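PDB 3OYR: trans-isoprenyl diphosphate synthase from Caulobacter crescentus, which probably makes all-trans-octaprenyl diphosphate, the side-chain precursor of isoprenoid quinones, by adding isopentenyl diphosphate units to farnesyl diphosphate. Local coordinates for residues B[72-82]-B[199-209]; B[174-184]-B[254-265]. All blocks are in the same frame, centred on the assembly; numbering follows the deposited sequence.

Contact 1. Residues B[72-82]-B[199-209]; sequences MTVAAARLAGA and ASEAGAVSAGV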
loop_
_atom_site.group_PDB
_atom_site.type_symbol
_atom_site.label_atom_id
_atom_site.label_comp_id
_atom_site.label_asym_id
_atom_site.label_seq_id
_atom_site.Cartn_x
_atom_site.Cartn_y
_atom_site.Cartn_z
ATOM N N MET B 72 9.435 18.018 6.951
ATOM C CA MET B 72 10.598 18.077 6.068
ATOM C C MET B 72 10.225 18.466 4.641
ATOM O O MET B 72 10.949 19.231 4.019
ATOM C CB MET B 72 11.415 16.787 6.136
ATOM C CG MET B 72 12.301 16.770 7.361
ATOM S SD MET B 72 12.863 15.130 7.811
ATOM C CE MET B 72 13.797 14.766 6.307
ATOM N N THR B 73 9.088 17.973 4.146
ATOM C CA THR B 73 8.574 18.408 2.856
ATOM C C THR B 73 8.347 19.918 2.891
ATOM O O THR B 73 8.780 20.635 1.976
ATOM C CB THR B 73 7.243 17.703 2.500
ATOM O OG1 THR B 73 7.436 16.288 2.487
ATOM C CG2 THR B 73 6.711 18.174 1.120
ATOM N N VAL B 74 7.678 20.394 3.940
ATOM C CA VAL B 74 7.439 21.835 4.117
ATOM C C VAL B 74 8.767 22.617 4.171
ATOM O O VAL B 74 8.987 23.545 3.384
ATOM C CB VAL B 74 6.540 22.136 5.354
ATOM C CG1 VAL B 74 6.597 23.629 5.685
ATOM C CG2 VAL B 74 5.104 21.690 5.080
ATOM N N ALA B 75 9.655 22.210 5.068
ATOM C CA ALA B 75 10.994 22.838 5.166
ATOM C C ALA B 75 11.776 22.880 3.847
ATOM O O ALA B 75 12.371 23.921 3.493
ATOM C CB ALA B 75 11.832 22.166 6.258
ATOM N N ALA B 76 11.747 21.769 3.106
ATOM C CA ALA B 76 12.485 21.674 1.853
ATOM C C ALA B 76 11.907 22.598 0.808
ATOM O O ALA B 76 12.655 23.217 0.055
ATOM C CB ALA B 76 12.486 20.251 1.330
ATOM N N ALA B 77 10.578 22.688 0.765
ATOM C CA ALA B 77 9.913 23.564 -0.205
ATOM C C ALA B 77 10.209 25.052 0.037
ATOM O O ALA B 77 10.502 25.811 -0.907
ATOM C CB ALA B 77 8.403 23.293 -0.225
ATOM N N ARG B 78 10.134 25.464 1.298
ATOM C CA ARG B 78 10.442 26.848 1.680
ATOM C C ARG B 78 11.930 27.198 1.557
ATOM O O ARG B 78 12.267 28.310 1.140
ATOM C CB ARG B 78 9.953 27.132 3.103
ATOM C CG ARG B 78 8.420 27.071 3.285
ATOM C CD ARG B 78 7.721 28.102 2.418
ATOM N NE ARG B 78 6.257 28.060 2.504
ATOM C CZ ARG B 78 5.444 28.677 1.645
ATOM N NH1 ARG B 78 5.948 29.376 0.641
ATOM N NH2 ARG B 78 4.126 28.595 1.782
ATOM N N LEU B 79 12.810 26.257 1.908
ATOM C CA LEU B 79 14.261 26.451 1.732
ATOM C C LEU B 79 14.592 26.594 0.253
ATOM O O LEU B 79 15.354 27.486 -0.129
ATOM C CB LEU B 79 15.085 25.323 2.382
ATOM C CG LEU B 79 16.614 25.484 2.537
ATOM C CD1 LEU B 79 17.012 26.816 3.187
ATOM C CD2 LEU B 79 17.229 24.318 3.317
ATOM N N ALA B 80 13.974 25.755 -0.584
ATOM C CA ALA B 80 14.138 25.877 -2.032
ATOM C C ALA B 80 13.411 27.086 -2.645
ATOM O O ALA B 80 13.584 27.378 -3.823
ATOM C CB ALA B 80 13.754 24.580 -2.743
ATOM N N GLY B 81 12.616 27.796 -1.846
ATOM C CA GLY B 81 11.960 29.027 -2.288
ATOM C C GLY B 81 10.747 28.789 -3.170
ATOM O O GLY B 81 10.689 29.291 -4.286
ATOM N N ALA B 82 9.778 28.019 -2.676
ATOM C CA ALA B 82 8.518 27.788 -3.397
ATOM C C ALA B 82 7.661 29.060 -3.465
ATOM O O ALA B 82 7.687 29.879 -2.550
ATOM C CB ALA B 82 7.738 26.652 -2.751
ATOM N N ALA B 199 10.683 12.741 1.075
ATOM C CA ALA B 199 9.960 13.889 1.635
ATOM C C ALA B 199 10.671 15.197 1.338
ATOM O O ALA B 199 10.037 16.131 0.843
ATOM C CB ALA B 199 9.722 13.741 3.136
ATOM N N SER B 200 11.983 15.257 1.598
ATOM C CA SER B 200 12.733 16.475 1.295
ATOM C C SER B 200 12.869 16.692 -0.180
ATOM O O SER B 200 12.698 17.810 -0.644
ATOM C CB SER B 200 14.126 16.524 1.928
ATOM O OG SER B 200 14.406 15.322 2.589
ATOM N N GLU B 201 13.217 15.645 -0.922
ATOM C CA GLU B 201 13.417 15.813 -2.350
ATOM C C GLU B 201 12.101 16.205 -3.042
ATOM O O GLU B 201 12.103 17.090 -3.900
ATOM C CB GLU B 201 14.068 14.571 -3.001
ATOM C CG GLU B 201 14.542 14.857 -4.441
ATOM C CD GLU B 201 14.931 13.618 -5.219
ATOM O OE1 GLU B 201 14.764 12.488 -4.706
ATOM O OE2 GLU B 201 15.420 13.777 -6.351
ATOM N N ALA B 202 10.977 15.588 -2.664
ATOM C CA ALA B 202 9.692 15.978 -3.260
ATOM C C ALA B 202 9.347 17.446 -2.931
ATOM O O ALA B 202 8.880 18.187 -3.803
ATOM C CB ALA B 202 8.555 15.030 -2.855
ATOM N N GLY B 203 9.610 17.856 -1.686
ATOM C CA GLY B 203 9.437 19.256 -1.270
ATOM C C GLY B 203 10.212 20.193 -2.179
ATOM O O GLY B 203 9.661 21.164 -2.687
ATOM N N ALA B 204 11.483 19.858 -2.411
ATOM C CA ALA B 204 12.364 20.652 -3.257
ATOM C C ALA B 204 11.913 20.735 -4.714
ATOM O O ALA B 204 11.943 21.827 -5.301
ATOM C CB ALA B 204 13.791 20.131 -3.177
ATOM N N VAL B 205 11.514 19.601 -5.299
ATOM C CA VAL B 205 11.088 19.625 -6.709
ATOM C C VAL B 205 9.789 20.402 -6.938
ATOM O O VAL B 205 9.628 21.005 -8.016
ATOM C CB VAL B 205 11.054 18.233 -7.407
ATOM C CG1 VAL B 205 12.438 17.584 -7.397
ATOM C CG2 VAL B 205 10.004 17.318 -6.797
ATOM N N SER B 206 8.903 20.449 -5.930
ATOM C CA SER B 206 7.656 21.262 -6.012
ATOM C C SER B 206 7.961 22.728 -6.280
ATOM O O SER B 206 7.238 23.388 -7.004
ATOM C CB SER B 206 6.815 21.203 -4.729
ATOM O OG SER B 206 7.295 20.248 -3.817
ATOM N N ALA B 207 9.048 23.214 -5.682
ATOM C CA ALA B 207 9.482 24.600 -5.775
ATOM C C ALA B 207 10.002 24.972 -7.159
ATOM O O ALA B 207 10.152 26.152 -7.466
ATOM C CB ALA B 207 10.536 24.873 -4.724
ATOM N N GLY B 208 10.280 23.961 -7.982
ATOM C CA GLY B 208 10.676 24.148 -9.374
ATOM C C GLY B 208 12.136 24.529 -9.515
ATOM O O GLY B 208 12.498 25.347 -10.370
ATOM N N VAL B 209 12.987 23.929 -8.689
ATOM C CA VAL B 209 14.391 24.341 -8.640
ATOM C C VAL B 209 15.330 23.494 -9.477
ATOM O O VAL B 209 14.924 22.548 -10.163
ATOM C CB VAL B 209 14.950 24.453 -7.194
ATOM C CG1 VAL B 209 14.396 25.684 -6.510
ATOM C CG2 VAL B 209 14.699 23.178 -6.385
#
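Thr-73 and Gly-203 meet where helix 68-79 lies against helix 181-206, their CA atoms 4.3 Å apart. The hydroxyl OG1 of Thr-73 donates to Ala-199 O at 3.1 Å. It comes from above the carbonyl plane, 44° out of it, while Gly-203 N reaches the same oxygen from the opposite face. Two donors thus grip this buried carbonyl. The Thr-73 hydroxyl sits beside its own backbone N (chi1 -58°), and CG2 is left to rest on Gly-203 CA.

Gly-203 lets the backbones touch. A CB at this position would probably clash with Thr-73 O and Ala-76 CB. Without one, Gly-203 CA makes a CH...O contact with Thr-73 O at 3.6 Å, and Ala-77 CA makes another with Gly-203 O. Ala-76 CB presses on Ser-200 O at 3.1 Å. The small residues bring the segment axes to 7.0 Å, crossing at -36°. This is close helix packing through glycine and alanine.

Farther along both segments, Ala-207 CB lies between Ala-80 CB, at 3.8 Å, and Ala-82 CB. Both methyls of Val-209 touch Ala-80 CB, and Val-209 CG1 comes to 3.3 Å from Ala-80 O. Gly-81 ends its helix in a Schellman motif, which turns the chain so that Ala-82 comes back to Ala-207.

The Ser-200 hydroxyl bonds within its own helix to Phe-196 O. Helix 87-109 packs on Ala-77 and Ser-206 through Phe-87, and helix 211-238 on Ala-204. Helix 328-342 touches Met-72 and Ala-75, and helix 150-173 packs on Ala-202 and Val-205.

Contact 2. Residues B[174-184]-B[254-265]; sequences SHDLNLSQAVY and EGKATLPLLLAI
Ser-174 and Ala-257 are joined by a backbone hydrogen bond. Ala-257 N donates to Ser-174 O at 2.9 Å. It ties the loop before helix 181-206 to the loop before helix 259-267. Beside it, the edge of the His-175 ring faces Glu-254 O, with ND1 of His-175 at 3.5 Å.

The apolar contacts follow. Leu-179 CD2 lies on Ala-257 CB at 3.8 Å and also meets Leu-262 CD1. These two leucines cross at about a right angle. Both methyls of Leu-262 also pack against Leu-179 O. The extended Gln-181 side chain passes obliquely across Leu-259, and its NE2 is 3.5 Å from Leu-259 CD1.

One aromatic contact stands out. Tyr-184 CG is anti to the backbone N (chi1 167°), which swings the ring over the start of helix 259-267. Leu-259 CB sits over one face of the Tyr-184 ring, 3.8 Å from its centroid, in a CH-pi contact. The hydroxyl bonds to Asp-233. An alanine in place of Tyr-184 is likely to leave Leu-259 CB without its ring face and Asp-233 without this hydroxyl.

Charged groups lie at the other end. Lys-256 NZ forms a salt bridge with Asp-109, a calcium ligand, and a weaker one with Glu-254 OE2 at 3.2 Å, so the loop reaches the active site. Lys-256 also touches a bound dimethylallyl diphosphate.

Helix 211-238 meets Tyr-184 and Leu-259 through Leu-230. Helix 273-281 packs on Leu-177 and Ile-265, and helix 302-320 on Leu-259 and Leu-263.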
loop_
_atom_site.group_PDB
_atom_site.type_symbol
_atom_site.label_atom_id
_atom_site.label_comp_id
_atom_site.label_asym_id
_atom_site.label_seq_id
_atom_site.Cartn_x
_atom_site.Cartn_y
_atom_site.Cartn_z
ATOM N N SER B 174 16.854 -10.249 8.855
ATOM C CA SER B 174 17.108 -9.684 10.186
ATOM C C SER B 174 16.882 -10.683 11.313
ATOM O O SER B 174 17.139 -10.369 12.468
ATOM C CB SER B 174 16.286 -8.416 10.445
ATOM O OG SER B 174 16.900 -7.273 9.884
ATOM N N HIS B 175 16.422 -11.881 10.975
ATOM C CA HIS B 175 16.015 -12.847 11.994
ATOM C C HIS B 175 17.028 -13.962 12.248
ATOM O O HIS B 175 16.658 -15.070 12.634
ATOM C CB HIS B 175 14.615 -13.381 11.669
ATOM C CG HIS B 175 13.561 -12.320 11.728
ATOM N ND1 HIS B 175 12.802 -12.088 12.855
ATOM C CD2 HIS B 175 13.183 -11.387 10.822
ATOM C CE1 HIS B 175 11.979 -11.078 12.629
ATOM N NE2 HIS B 175 12.191 -10.634 11.402
ATOM N N ASP B 176 18.306 -13.649 12.023
ATOM C CA ASP B 176 19.429 -14.500 12.425
ATOM C C ASP B 176 20.608 -13.637 12.877
ATOM O O ASP B 176 20.798 -12.525 12.378
ATOM C CB ASP B 176 19.820 -15.530 11.334
ATOM C CG ASP B 176 20.644 -14.929 10.184
ATOM O OD1 ASP B 176 21.892 -14.837 10.301
ATOM O OD2 ASP B 176 20.044 -14.598 9.137
ATOM N N LEU B 177 21.391 -14.157 13.821
ATOM C CA LEU B 177 22.491 -13.404 14.452
ATOM C C LEU B 177 23.713 -13.161 13.562
ATOM O O LEU B 177 24.569 -12.329 13.885
ATOM C CB LEU B 177 22.916 -14.036 15.791
ATOM C CG LEU B 177 22.581 -15.490 16.142
ATOM C CD1 LEU B 177 23.749 -16.178 16.838
ATOM C CD2 LEU B 177 21.333 -15.549 17.007
ATOM N N ASN B 178 23.794 -13.866 12.438
ATOM C CA ASN B 178 24.866 -13.607 11.492
ATOM C C ASN B 178 24.456 -12.594 10.412
ATOM O O ASN B 178 24.754 -12.751 9.221
ATOM C CB ASN B 178 25.405 -14.906 10.898
ATOM C CG ASN B 178 26.927 -14.919 10.828
ATOM O OD1 ASN B 178 27.614 -14.726 11.841
ATOM N ND2 ASN B 178 27.462 -15.145 9.630
ATOM N N LEU B 179 23.755 -11.557 10.859
ATOM C CA LEU B 179 23.427 -10.412 10.041
ATOM C C LEU B 179 24.617 -9.455 10.083
ATOM O O LEU B 179 25.124 -9.122 11.157
ATOM C CB LEU B 179 22.158 -9.741 10.588
ATOM C CG LEU B 179 21.718 -8.376 10.047
ATOM C CD1 LEU B 179 21.165 -8.524 8.647
ATOM C CD2 LEU B 179 20.674 -7.745 10.945
ATOM N N SER B 180 25.080 -9.024 8.920
ATOM C CA SER B 180 26.190 -8.079 8.880
ATOM C C SER B 180 25.673 -6.663 9.082
ATOM O O SER B 180 24.481 -6.400 8.928
ATOM C CB SER B 180 26.969 -8.185 7.563
ATOM O OG SER B 180 26.241 -7.610 6.495
ATOM N N GLN B 181 26.587 -5.769 9.438
ATOM C CA GLN B 181 26.314 -4.359 9.598
ATOM C C GLN B 181 25.905 -3.742 8.252
ATOM O O GLN B 181 25.039 -2.864 8.210
ATOM C CB GLN B 181 27.555 -3.675 10.179
ATOM C CG GLN B 181 27.426 -2.173 10.441
ATOM C CD GLN B 181 28.384 -1.668 11.514
ATOM O OE1 GLN B 181 28.724 -0.485 11.548
ATOM N NE2 GLN B 181 28.813 -2.565 12.401
ATOM N N ALA B 182 26.509 -4.227 7.165
ATOM C CA ALA B 182 26.253 -3.710 5.828
ATOM C C ALA B 182 24.824 -4.013 5.355
ATOM O O ALA B 182 24.157 -3.132 4.814
ATOM C CB ALA B 182 27.285 -4.233 4.837
ATOM N N VAL B 183 24.365 -5.246 5.568
ATOM C CA VAL B 183 22.979 -5.613 5.276
ATOM C C VAL B 183 22.019 -4.833 6.186
ATOM O O VAL B 183 21.005 -4.330 5.709
ATOM C CB VAL B 183 22.724 -7.158 5.346
ATOM C CG1 VAL B 183 21.229 -7.501 5.119
ATOM C CG2 VAL B 183 23.595 -7.895 4.307
ATOM N N TYR B 184 22.363 -4.707 7.470
ATOM C CA TYR B 184 21.594 -3.886 8.385
ATOM C C TYR B 184 21.419 -2.441 7.899
ATOM O O TYR B 184 20.306 -1.919 7.939
ATOM C CB TYR B 184 22.204 -3.882 9.779
ATOM C CG TYR B 184 21.620 -2.809 10.668
ATOM C CD1 TYR B 184 20.401 -2.994 11.300
ATOM C CD2 TYR B 184 22.289 -1.604 10.864
ATOM C CE1 TYR B 184 19.869 -2.021 12.102
ATOM C CE2 TYR B 184 21.750 -0.617 11.650
ATOM C CZ TYR B 184 20.551 -0.838 12.277
ATOM O OH TYR B 184 20.025 0.154 13.074
ATOM N N GLU B 254 10.729 -9.876 19.027
ATOM C CA GLU B 254 10.483 -10.379 17.654
ATOM C C GLU B 254 11.629 -11.257 17.151
ATOM O O GLU B 254 11.500 -11.929 16.128
ATOM C CB GLU B 254 10.292 -9.222 16.651
ATOM C CG GLU B 254 8.923 -8.546 16.667
ATOM C CD GLU B 254 8.978 -7.037 16.351
ATOM O OE1 GLU B 254 8.195 -6.278 16.969
ATOM O OE2 GLU B 254 9.792 -6.600 15.497
ATOM N N GLY B 255 12.758 -11.223 17.848
ATOM C CA GLY B 255 13.964 -11.928 17.407
ATOM C C GLY B 255 14.628 -11.196 16.260
ATOM O O GLY B 255 15.289 -11.799 15.411
ATOM N N LYS B 256 14.444 -9.879 16.257
ATOM C CA LYS B 256 14.942 -9.011 15.208
ATOM C C LYS B 256 16.291 -8.402 15.588
ATOM O O LYS B 256 16.393 -7.621 16.537
ATOM C CB LYS B 256 13.906 -7.921 14.905
ATOM C CG LYS B 256 14.214 -7.067 13.687
ATOM C CD LYS B 256 12.942 -6.732 12.927
ATOM C CE LYS B 256 12.239 -5.515 13.465
ATOM N NZ LYS B 256 10.926 -5.345 12.795
ATOM N N ALA B 257 17.318 -8.769 14.830
ATOM C CA ALA B 257 18.653 -8.247 15.023
ATOM C C ALA B 257 18.759 -6.848 14.453
ATOM O O ALA B 257 18.417 -6.583 13.288
ATOM C CB ALA B 257 19.697 -9.162 14.386
ATOM N N THR B 258 19.209 -5.944 15.303
ATOM C CA THR B 258 19.517 -4.594 14.892
ATOM C C THR B 258 20.929 -4.345 15.378
ATOM O O THR B 258 21.467 -5.131 16.172
ATOM C CB THR B 258 18.557 -3.601 15.537
ATOM O OG1 THR B 258 18.680 -3.683 16.951
ATOM C CG2 THR B 258 17.108 -3.914 15.166
ATOM N N LEU B 259 21.528 -3.267 14.894
ATOM C CA LEU B 259 22.881 -2.898 15.250
ATOM C C LEU B 259 23.228 -2.907 16.763
ATOM O O LEU B 259 24.260 -3.467 17.111
ATOM C CB LEU B 259 23.284 -1.581 14.576
ATOM C CG LEU B 259 24.771 -1.247 14.627
ATOM C CD1 LEU B 259 25.552 -2.207 13.735
ATOM C CD2 LEU B 259 25.012 0.198 14.256
ATOM N N PRO B 260 22.383 -2.319 17.659
ATOM C CA PRO B 260 22.790 -2.383 19.079
ATOM C C PRO B 260 23.056 -3.810 19.562
ATOM O O PRO B 260 24.050 -4.046 20.262
ATOM C CB PRO B 260 21.592 -1.799 19.827
ATOM C CG PRO B 260 20.908 -0.943 18.847
ATOM C CD PRO B 260 21.150 -1.522 17.490
ATOM N N LEU B 261 22.195 -4.740 19.149
ATOM C CA LEU B 261 22.339 -6.165 19.453
ATOM C C LEU B 261 23.585 -6.786 18.823
ATOM O O LEU B 261 24.322 -7.528 19.483
ATOM C CB LEU B 261 21.093 -6.931 18.994
ATOM C CG LEU B 261 21.139 -8.449 19.185
ATOM C CD1 LEU B 261 21.173 -8.746 20.663
ATOM C CD2 LEU B 261 19.973 -9.163 18.506
ATOM N N LEU B 262 23.803 -6.481 17.549
ATOM C CA LEU B 262 24.957 -6.976 16.807
ATOM C C LEU B 262 26.284 -6.519 17.423
ATOM O O LEU B 262 27.228 -7.317 17.557
ATOM C CB LEU B 262 24.887 -6.526 15.345
ATOM C CG LEU B 262 23.801 -7.071 14.413
ATOM C CD1 LEU B 262 23.976 -6.465 13.008
ATOM C CD2 LEU B 262 23.841 -8.588 14.343
ATOM N N LEU B 263 26.341 -5.242 17.798
ATOM C CA LEU B 263 27.529 -4.662 18.392
ATOM C C LEU B 263 27.787 -5.246 19.774
ATOM O O LEU B 263 28.931 -5.558 20.088
ATOM C CB LEU B 263 27.432 -3.139 18.466
ATOM C CG LEU B 263 27.512 -2.333 17.160
ATOM C CD1 LEU B 263 27.269 -0.843 17.435
ATOM C CD2 LEU B 263 28.849 -2.540 16.438
ATOM N N ALA B 264 26.724 -5.408 20.569
ATOM C CA ALA B 264 26.803 -6.023 21.898
ATOM C C ALA B 264 27.283 -7.459 21.862
ATOM O O ALA B 264 28.109 -7.845 22.685
ATOM C CB ALA B 264 25.473 -5.960 22.593
ATOM N N ILE B 265 26.748 -8.242 20.925
ATOM C CA ILE B 265 27.214 -9.608 20.674
ATOM C C ILE B 265 28.727 -9.609 20.402
ATOM O O ILE B 265 29.458 -10.436 20.955
ATOM C CB ILE B 265 26.422 -10.289 19.513
ATOM C CG1 ILE B 265 24.998 -10.642 19.964
ATOM C CG2 ILE B 265 27.130 -11.548 19.007
ATOM C CD1 ILE B 265 24.084 -11.084 18.832
#

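Overall arrangement
Contacts 1 and 2 lie on opposite sides of the chain's centre. Their centres are 35 Å apart, and their nearest atoms about 17 Å. Helix 181-206 serves both: its first turn belongs to contact 2 and its last turns to contact 1. Along the chain the order is 72-82, 174-184, 199-209, 254-265, so the segments of the two contacts alternate. Contact 1 ties this helix to helix 68-79, away from the annotated sites. Contact 2 ties its start to helix 259-267, beside the calcium and diphosphate site. In this largely helical polyprenyl synthase fold, one long helix therefore runs from the calcium-side loops of contact 2 to its packing against helix 68-79 in contact 1.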